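Local coordinates for fiber protein (Raptor siadenovirus a, PDB 5FJL) that forms the trimeric head domain at the end of the adenovirus fibre and probably serves in attachment of the virion to a host-cell receptor, at residues S115-I120 and M161-V166; C132-L137 and P144-L149; T46-V51 and T85-D90. All blocks are in the same frame, centred on the assembly; numbering follows the deposited sequence.

Contact 1 (S115-I120 and M161-V166); sequences STALCI and MHIVTV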
loop_
_atom_site.group_PDB
_atom_site.type_symbol
_atom_site.label_atom_id
_atom_site.label_comp_id
_atom_site.label_asym_id
_atom_site.label_seq_id
_atom_site.Cartn_x
_atom_site.Cartn_y
_atom_site.Cartn_z
ATOM N N SER A 115 4.779 -3.628 3.469
ATOM C CA SER A 115 3.854 -3.682 2.315
ATOM C C SER A 115 2.433 -3.860 2.791
ATOM O O SER A 115 2.160 -4.409 3.848
ATOM C CB SER A 115 4.170 -4.823 1.339
ATOM O OG SER A 115 5.298 -4.473 0.597
ATOM N N THR A 116 1.502 -3.331 2.017
ATOM C CA THR A 116 0.105 -3.387 2.324
ATOM C C THR A 116 -0.483 -4.740 1.936
ATOM O O THR A 116 -0.218 -5.245 0.832
ATOM C CB THR A 116 -0.694 -2.316 1.572
ATOM O OG1 THR A 116 -0.024 -1.038 1.757
ATOM C CG2 THR A 116 -2.098 -2.216 2.064
ATOM N N ALA A 117 -1.318 -5.282 2.822
ATOM C CA ALA A 117 -2.017 -6.545 2.567
ATOM C C ALA A 117 -3.464 -6.422 2.870
ATOM O O ALA A 117 -3.847 -5.652 3.730
ATOM C CB ALA A 117 -1.471 -7.646 3.446
ATOM N N LEU A 118 -4.287 -7.208 2.168
ATOM C CA LEU A 118 -5.672 -7.462 2.542
ATOM C C LEU A 118 -5.696 -8.769 3.331
ATOM O O LEU A 118 -5.316 -9.810 2.781
ATOM C CB LEU A 118 -6.556 -7.614 1.299
ATOM C CG LEU A 118 -7.976 -8.107 1.634
ATOM C CD1 LEU A 118 -8.680 -7.117 2.533
ATOM C CD2 LEU A 118 -8.751 -8.361 0.368
ATOM N N CYS A 119 -6.090 -8.698 4.583
ATOM C CA CYS A 119 -6.141 -9.860 5.485
ATOM C C CYS A 119 -7.529 -10.061 5.996
ATOM O O CYS A 119 -8.334 -9.122 6.161
ATOM C CB CYS A 119 -5.224 -9.675 6.671
ATOM S SG CYS A 119 -3.478 -9.609 6.143
ATOM N N ILE A 120 -7.827 -11.324 6.328
ATOM C CA ILE A 120 -9.064 -11.712 6.974
ATOM C C ILE A 120 -8.688 -12.367 8.287
ATOM O O ILE A 120 -7.913 -13.315 8.300
ATOM C CB ILE A 120 -9.911 -12.662 6.110
ATOM C CG1 ILE A 120 -10.331 -11.977 4.791
ATOM C CG2 ILE A 120 -11.138 -13.127 6.869
ATOM C CD1 ILE A 120 -10.803 -12.948 3.746
ATOM N N MET A 161 -5.496 -16.109 10.522
ATOM C CA MET A 161 -5.304 -14.925 9.664
ATOM C C MET A 161 -5.084 -15.411 8.269
ATOM O O MET A 161 -4.115 -16.138 8.042
ATOM C CB MET A 161 -4.105 -14.091 10.112
ATOM C CG MET A 161 -3.847 -12.876 9.221
ATOM S SD MET A 161 -2.349 -11.924 9.598
ATOM C CE MET A 161 -1.112 -12.990 8.938
ATOM N N HIS A 162 -5.907 -14.949 7.344
ATOM C CA HIS A 162 -5.732 -15.266 5.937
ATOM C C HIS A 162 -5.179 -14.049 5.212
ATOM O O HIS A 162 -5.823 -13.010 5.245
ATOM C CB HIS A 162 -7.055 -15.674 5.291
ATOM C CG HIS A 162 -7.746 -16.821 5.972
ATOM N ND1 HIS A 162 -7.226 -18.096 5.960
ATOM C CD2 HIS A 162 -8.902 -16.885 6.674
ATOM C CE1 HIS A 162 -8.058 -18.902 6.610
ATOM N NE2 HIS A 162 -9.068 -18.198 7.061
ATOM N N ILE A 163 -4.036 -14.177 4.576
ATOM C CA ILE A 163 -3.535 -13.128 3.669
ATOM C C ILE A 163 -4.147 -13.386 2.298
ATOM O O ILE A 163 -3.838 -14.398 1.666
ATOM C CB ILE A 163 -1.993 -13.110 3.570
ATOM C CG1 ILE A 163 -1.341 -13.014 4.961
ATOM C CG2 ILE A 163 -1.540 -12.033 2.595
ATOM C CD1 ILE A 163 0.156 -12.970 4.945
ATOM N N VAL A 164 -4.998 -12.492 1.849
ATOM C CA VAL A 164 -5.675 -12.616 0.577
ATOM C C VAL A 164 -4.782 -12.129 -0.564
ATOM O O VAL A 164 -4.587 -12.820 -1.559
ATOM C CB VAL A 164 -6.992 -11.852 0.579
ATOM C CG1 VAL A 164 -7.647 -11.916 -0.810
ATOM C CG2 VAL A 164 -7.924 -12.386 1.662
ATOM N N THR A 165 -4.215 -10.952 -0.384
ATOM C CA THR A 165 -3.255 -10.431 -1.372
ATOM C C THR A 165 -2.358 -9.408 -0.651
ATOM O O THR A 165 -2.736 -8.852 0.368
ATOM C CB THR A 165 -3.987 -9.938 -2.626
ATOM O OG1 THR A 165 -3.086 -9.939 -3.767
ATOM C CG2 THR A 165 -4.581 -8.644 -2.324
ATOM N N VAL A 166 -1.122 -9.303 -1.144
ATOM C CA VAL A 166 -0.137 -8.391 -0.535
ATOM C C VAL A 166 0.747 -7.823 -1.641
ATOM O O VAL A 166 1.121 -8.491 -2.601
ATOM C CB VAL A 166 0.661 -9.078 0.607
ATOM C CG1 VAL A 166 1.336 -10.345 0.140
ATOM C CG2 VAL A 166 1.651 -8.139 1.258
#
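Leu118 and Val164 lie side by side and point the same way, with Leu118 CD2 3.9 Å from Val164 CG1. The other methyl of Val164, CG2, is met obliquely by Ile120, whose CD1 comes to 3.6 Å from it, so each methyl of the valine has its own partner on the facing strand. The first torsion of Val164 makes this split possible: CG1 stands anti to the backbone N (176°) and CG2 anti to the carbonyl carbon. On the other face Ala117 CB rests on Val166 CB at 3.8 Å, while Cys119 SG touches both Ile163 CG1 and Met161 SD, which come from neighbouring directions. The two antiparallel strands belong to the all-beta fibre head, and a classic beta bulge interrupts their ladder where Val164 and Thr165 both face Leu118. Leu118 therefore bonds to two successive residues: its N donates to Thr165 O at 2.9 Å and its O accepts from Val164 N. Beyond the bulge, Ile120 and His162 exchange a pair of bonds, the one from His162 N to Ile120 O being almost linear at 173°. Leu149 of a second subunit packs on both Leu118 and Val164, and the His162 imidazole is tied through ND1 to Thr85 OG1.

Contact 2 (C132-L137 and P144-L149); sequences CMMQFL and PFLVVL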
loop_
_atom_site.group_PDB
_atom_site.type_symbol
_atom_site.label_atom_id
_atom_site.label_comp_id
_atom_site.label_asym_id
_atom_site.label_seq_id
_atom_site.Cartn_x
_atom_site.Cartn_y
_atom_site.Cartn_z
ATOM N N CYS A 132 -3.966 -4.042 6.089
ATOM C CA CYS A 132 -2.923 -4.048 7.145
ATOM C C CYS A 132 -1.603 -3.775 6.499
ATOM O O CYS A 132 -1.500 -3.843 5.267
ATOM C CB CYS A 132 -2.795 -5.426 7.820
ATOM S SG CYS A 132 -4.290 -6.040 8.609
ATOM N N MET A 133 -0.567 -3.489 7.267
ATOM C CA MET A 133 0.791 -3.472 6.726
ATOM C C MET A 133 1.568 -4.610 7.342
ATOM O O MET A 133 1.352 -4.966 8.512
ATOM C CB MET A 133 1.480 -2.168 6.946
ATOM C CG MET A 133 0.761 -1.006 6.212
ATOM S SD MET A 133 1.792 0.410 5.877
ATOM C CE MET A 133 2.558 -0.190 4.346
ATOM N N MET A 134 2.428 -5.205 6.565
ATOM C CA MET A 134 3.307 -6.257 7.090
ATOM C C MET A 134 4.707 -6.080 6.642
ATOM O O MET A 134 4.993 -5.485 5.611
ATOM C CB MET A 134 2.752 -7.586 6.851
ATOM C CG MET A 134 2.494 -7.925 5.468
ATOM S SD MET A 134 1.728 -9.581 5.290
ATOM C CE MET A 134 0.197 -9.557 6.160
ATOM N N GLN A 135 5.627 -6.587 7.459
ATOM C CA GLN A 135 7.037 -6.344 7.233
ATOM C C GLN A 135 7.848 -7.494 7.798
ATOM O O GLN A 135 7.557 -7.941 8.893
ATOM C CB GLN A 135 7.427 -5.046 7.970
ATOM C CG GLN A 135 8.809 -4.565 7.774
ATOM C CD GLN A 135 8.985 -3.135 8.258
ATOM O OE1 GLN A 135 8.084 -2.545 8.869
ATOM N NE2 GLN A 135 10.086 -2.564 7.887
ATOM N N PHE A 136 8.849 -7.948 7.074
ATOM C CA PHE A 136 9.788 -8.979 7.577
ATOM C C PHE A 136 10.931 -8.229 8.264
ATOM O O PHE A 136 11.557 -7.329 7.679
ATOM C CB PHE A 136 10.306 -9.842 6.446
ATOM C CG PHE A 136 9.317 -10.833 5.924
ATOM C CD1 PHE A 136 9.201 -12.089 6.505
ATOM C CD2 PHE A 136 8.496 -10.527 4.833
ATOM C CE1 PHE A 136 8.310 -13.027 6.024
ATOM C CE2 PHE A 136 7.609 -11.450 4.348
ATOM C CZ PHE A 136 7.514 -12.709 4.917
ATOM N N LEU A 137 11.228 -8.644 9.483
ATOM C CA LEU A 137 12.287 -8.023 10.312
ATOM C C LEU A 137 13.104 -9.142 10.955
ATOM O O LEU A 137 12.625 -10.249 11.104
ATOM C CB LEU A 137 11.671 -7.155 11.389
ATOM C CG LEU A 137 10.887 -5.922 10.959
ATOM C CD1 LEU A 137 10.263 -5.267 12.184
ATOM C CD2 LEU A 137 11.770 -4.930 10.217
ATOM N N PRO A 144 14.145 -14.535 12.711
ATOM C CA PRO A 144 13.268 -13.892 11.689
ATOM C C PRO A 144 11.843 -13.754 12.201
ATOM O O PRO A 144 11.292 -14.671 12.825
ATOM C CB PRO A 144 13.321 -14.851 10.487
ATOM C CG PRO A 144 13.825 -16.138 11.034
ATOM C CD PRO A 144 14.468 -15.926 12.348
ATOM N N PHE A 145 11.233 -12.595 11.914
ATOM C CA PHE A 145 9.840 -12.346 12.221
ATOM C C PHE A 145 9.106 -11.777 11.009
ATOM O O PHE A 145 9.696 -11.066 10.191
ATOM C CB PHE A 145 9.699 -11.291 13.318
ATOM C CG PHE A 145 9.901 -11.823 14.711
ATOM C CD1 PHE A 145 11.165 -11.901 15.225
ATOM C CD2 PHE A 145 8.832 -12.208 15.490
ATOM C CE1 PHE A 145 11.354 -12.379 16.524
ATOM C CE2 PHE A 145 9.004 -12.686 16.778
ATOM C CZ PHE A 145 10.276 -12.761 17.279
ATOM N N LEU A 146 7.837 -12.121 10.933
ATOM C CA LEU A 146 6.862 -11.346 10.127
ATOM C C LEU A 146 6.002 -10.553 11.079
ATOM O O LEU A 146 5.413 -11.102 12.012
ATOM C CB LEU A 146 6.010 -12.302 9.293
ATOM C CG LEU A 146 4.904 -11.648 8.432
ATOM C CD1 LEU A 146 5.458 -10.592 7.487
ATOM C CD2 LEU A 146 4.128 -12.702 7.641
ATOM N N VAL A 147 5.941 -9.242 10.884
ATOM C CA VAL A 147 5.212 -8.341 11.755
ATOM C C VAL A 147 4.013 -7.817 10.995
ATOM O O VAL A 147 4.156 -7.470 9.810
ATOM C CB VAL A 147 6.099 -7.152 12.166
ATOM C CG1 VAL A 147 5.337 -6.168 13.044
ATOM C CG2 VAL A 147 7.377 -7.671 12.844
ATOM N N VAL A 148 2.859 -7.790 11.657
ATOM C CA VAL A 148 1.630 -7.294 11.036
ATOM C C VAL A 148 1.139 -6.143 11.876
ATOM O O VAL A 148 0.978 -6.282 13.097
ATOM C CB VAL A 148 0.549 -8.371 10.962
ATOM C CG1 VAL A 148 -0.701 -7.881 10.239
ATOM C CG2 VAL A 148 1.073 -9.634 10.283
ATOM N N LEU A 149 0.896 -4.995 11.237
ATOM C CA LEU A 149 0.367 -3.821 11.928
ATOM C C LEU A 149 -1.043 -3.553 11.484
ATOM O O LEU A 149 -1.343 -3.560 10.293
ATOM C CB LEU A 149 1.201 -2.591 11.657
ATOM C CG LEU A 149 2.679 -2.676 11.991
ATOM C CD1 LEU A 149 3.316 -1.308 11.738
ATOM C CD2 LEU A 149 2.888 -3.028 13.447
#
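Leu146 reaches across from 144-149 to the Phe136 ring. Its CB passes 4.1 Å from Phe136 CE1, at the start of a side chain whose CG stands anti to the backbone N (chi1 178°). From CG, one branch turns toward the partner strand: CD1 sits over the ring face almost on the normal, 3.8 Å from the centroid of the Phe136 ring, a CH-pi contact centred on the aromatic system. The same methyl also touches Met134 CB at 4.1 Å and lies 3.7 Å from Gln135 O. The other branch, CD2, leads to Phe86, on the strand 78-87. Phe136 packs edge-to-face with Phe169, so the ring has aromatic as well as aliphatic neighbours. Further along this face, Met134 CE meets Val148 CG2, and Val148 CG1 touches Cys132 CB.

On the reverse face Leu137 and Val147 cross at an angle, with Leu137 CD1 3.8 Å from Val147 CG2. Gln135 lies on this side too; its NE2 donates to Thr112 O, and its OE1 has a weak bond to Thr165 OG1 of a neighbouring subunit. Leu72 of that subunit covers Gln135 and Leu137, so the part of this face round these two meets the neighbouring subunit, while Phe145 and Val147 pack on Leu101 of their own chain, which also surrounds Phe136, Leu146 and Met134.

Between the faces runs an uninterrupted ladder of six backbone bonds. Met133, Gln135 and Leu137 each exchange two, with Leu149, Val147 and Phe145 respectively; Leu149 N to Met133 O is the straightest, 2.8 Å long with 175° at the hydrogen. Paired bonds of this kind, alternating with the non-hydrogen-bonded pairs Met134-Val148 and Phe136-Leu146, are typical of a regular antiparallel beta hairpin, here formed by strands 127-138 and 144-149 of the fibre head.

Contact 3 (T46-V51 and T85-D90); sequences TKSGGV and TFKGAD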
loop_
_atom_site.group_PDB
_atom_site.type_symbol
_atom_site.label_atom_id
_atom_site.label_comp_id
_atom_site.label_asym_id
_atom_site.label_seq_id
_atom_site.Cartn_x
_atom_site.Cartn_y
_atom_site.Cartn_z
ATOM N N THR A 46 6.702 -21.847 10.328
ATOM C CA THR A 46 5.978 -21.197 11.424
ATOM C C THR A 46 5.921 -22.131 12.647
ATOM O O THR A 46 6.252 -23.336 12.550
ATOM C CB THR A 46 4.538 -20.885 11.023
ATOM O OG1 THR A 46 3.866 -22.117 10.774
ATOM C CG2 THR A 46 4.448 -20.026 9.746
ATOM N N LYS A 47 5.472 -21.611 13.779
ATOM C CA LYS A 47 5.407 -22.414 15.026
ATOM C C LYS A 47 4.533 -23.621 14.884
ATOM O O LYS A 47 4.850 -24.655 15.483
ATOM C CB LYS A 47 4.955 -21.596 16.214
ATOM C CG LYS A 47 6.012 -20.616 16.639
ATOM C CD LYS A 47 5.757 -20.029 18.030
ATOM C CE LYS A 47 4.637 -19.046 18.045
ATOM N NZ LYS A 47 4.179 -18.749 19.444
ATOM N N SER A 48 3.469 -23.556 14.095
ATOM C CA SER A 48 2.543 -24.676 13.942
ATOM C C SER A 48 3.033 -25.656 12.868
ATOM O O SER A 48 2.330 -26.634 12.574
ATOM C CB SER A 48 1.130 -24.199 13.601
ATOM O OG SER A 48 1.088 -23.594 12.315
ATOM N N GLY A 49 4.182 -25.384 12.265
ATOM C CA GLY A 49 4.725 -26.238 11.205
ATOM C C GLY A 49 4.352 -25.896 9.791
ATOM O O GLY A 49 4.591 -26.700 8.834
ATOM N N GLY A 50 3.791 -24.725 9.549
ATOM C CA GLY A 50 3.452 -24.252 8.226
ATOM C C GLY A 50 4.712 -23.818 7.494
ATOM O O GLY A 50 5.689 -23.369 8.118
ATOM N N VAL A 51 4.707 -23.968 6.175
ATOM C CA VAL A 51 5.816 -23.543 5.334
ATOM C C VAL A 51 5.389 -22.322 4.525
ATOM O O VAL A 51 4.349 -22.369 3.852
ATOM C CB VAL A 51 6.253 -24.672 4.372
ATOM C CG1 VAL A 51 7.369 -24.221 3.431
ATOM C CG2 VAL A 51 6.674 -25.901 5.169
ATOM N N THR A 85 -2.463 -18.817 4.888
ATOM C CA THR A 85 -3.176 -18.920 6.156
ATOM C C THR A 85 -2.227 -19.188 7.308
ATOM O O THR A 85 -1.369 -20.082 7.260
ATOM C CB THR A 85 -4.232 -20.032 6.071
ATOM O OG1 THR A 85 -5.192 -19.668 5.064
ATOM C CG2 THR A 85 -4.945 -20.283 7.402
ATOM N N PHE A 86 -2.385 -18.375 8.341
ATOM C CA PHE A 86 -1.692 -18.542 9.618
ATOM C C PHE A 86 -2.710 -18.901 10.686
ATOM O O PHE A 86 -3.848 -18.410 10.669
ATOM C CB PHE A 86 -0.970 -17.257 10.027
ATOM C CG PHE A 86 0.128 -16.872 9.089
ATOM C CD1 PHE A 86 -0.137 -16.254 7.878
ATOM C CD2 PHE A 86 1.436 -17.224 9.356
ATOM C CE1 PHE A 86 0.878 -15.957 6.983
ATOM C CE2 PHE A 86 2.466 -16.904 8.488
ATOM C CZ PHE A 86 2.203 -16.276 7.299
ATOM N N LYS A 87 -2.308 -19.713 11.637
ATOM C CA LYS A 87 -3.122 -20.052 12.782
ATOM C C LYS A 87 -2.842 -19.098 13.927
ATOM O O LYS A 87 -1.734 -18.563 14.026
ATOM C CB LYS A 87 -2.780 -21.477 13.260
ATOM C CG LYS A 87 -3.051 -22.541 12.224
ATOM C CD LYS A 87 -2.786 -23.943 12.798
ATOM C CE LYS A 87 -3.828 -24.385 13.855
ATOM N NZ LYS A 87 -5.299 -24.545 13.508
ATOM N N GLY A 88 -3.774 -18.964 14.871
ATOM C CA GLY A 88 -3.453 -18.248 16.104
ATOM C C GLY A 88 -2.165 -18.711 16.781
ATOM O O GLY A 88 -1.396 -17.910 17.326
ATOM N N ALA A 89 -1.919 -20.017 16.715
ATOM C CA ALA A 89 -0.735 -20.633 17.280
ATOM C C ALA A 89 0.560 -20.169 16.654
ATOM O O ALA A 89 1.622 -20.407 17.246
ATOM C CB ALA A 89 -0.828 -22.143 17.173
ATOM N N ASP A 90 0.508 -19.535 15.474
ATOM C CA ASP A 90 1.703 -19.049 14.819
ATOM C C ASP A 90 2.194 -17.710 15.376
ATOM O O ASP A 90 3.299 -17.285 15.073
ATOM C CB ASP A 90 1.467 -18.894 13.321
ATOM C CG ASP A 90 1.235 -20.200 12.619
ATOM O OD1 ASP A 90 1.864 -21.199 13.048
ATOM O OD2 ASP A 90 0.472 -20.249 11.623
HETATM O O HOH W 1 1.336 -21.801 9.669
HETATM O O HOH W 2 5.145 -18.842 13.702
HETATM O O HOH W 3 2.228 -21.272 19.689
#
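Asp90 OD1 is gripped by two donors of Ser48. The hydroxyl OG reaches Asp90 OD1 at 2.6 Å on the syn side, only 15° out of the carboxylate plane, and the Ser48 backbone N arrives nearly along the C-O axis of the same oxygen at 3.0 Å. The serine can present both groups together because its OG is tucked between its own backbone N and carbonyl carbon (chi1 66°). Thr46 OG1 lies 3.2 Å from Asp90 OD1, beside this pair, and accepts from Gly50 N.

The second carboxylate oxygen is engaged differently. Lys87 N approaches Asp90 OD2 at 2.8 Å from well above the carboxylate plane, and water 1 donates to that oxygen while bonding to Thr46 OG1. Both carboxylate oxygens are thus held, and this number of donors would probably stabilise the negative charge. The carboxylate joins two turns that follow strands of the fibre head: the type I beta turn from Thr46 to Gly49, between strands 38-45 and 51-59, and the short 3-10 segment 88-90 after strand 78-87. Each turn is closed by its own backbone bond, Gly49 N to Thr46 O and Asp90 N to Lys87 O.

Two more waters bridge the segments near Lys47. Water 2 accepts from Lys47 N and donates to Asp90 O; water 3 links Lys47 NZ with Ala89 O. The bent lysine chain brings its CE to 3.4 Å from Ala89 O, and its ammonium group also bonds Phe91 O. Next to the polar network, the methyl CG2 of Thr46 meets the Phe86 ring obliquely, 3.9 Å from Phe86 CE2, where Ile52 packs against both residues. On the Ser48 side, Lys87 CD comes to 3.9 Å from Ser48 OG before the lysine chain leads away.

Overall arrangement
The three contacts belong to one antiparallel fold. Contact 3 closes first along the chain; both segments of contact 2 then fall between those of contact 1. The centres of contacts 1 and 2 lie about 11 Å apart, and strand 115-122 pairs with strand 127-138, joining the two contacts into one continuous stretch of sheet. The centre of contact 3 is about 15 Å from that of contact 1 and about 14 Å from that of contact 2; strand 78-87 connects it to contact 1 by pairing with strand 160-171. Contacts 1 and 2 both touch neighbouring subunits, whereas contact 3 touches none, so the first two help build the trimeric head and the third ties turns within one chain.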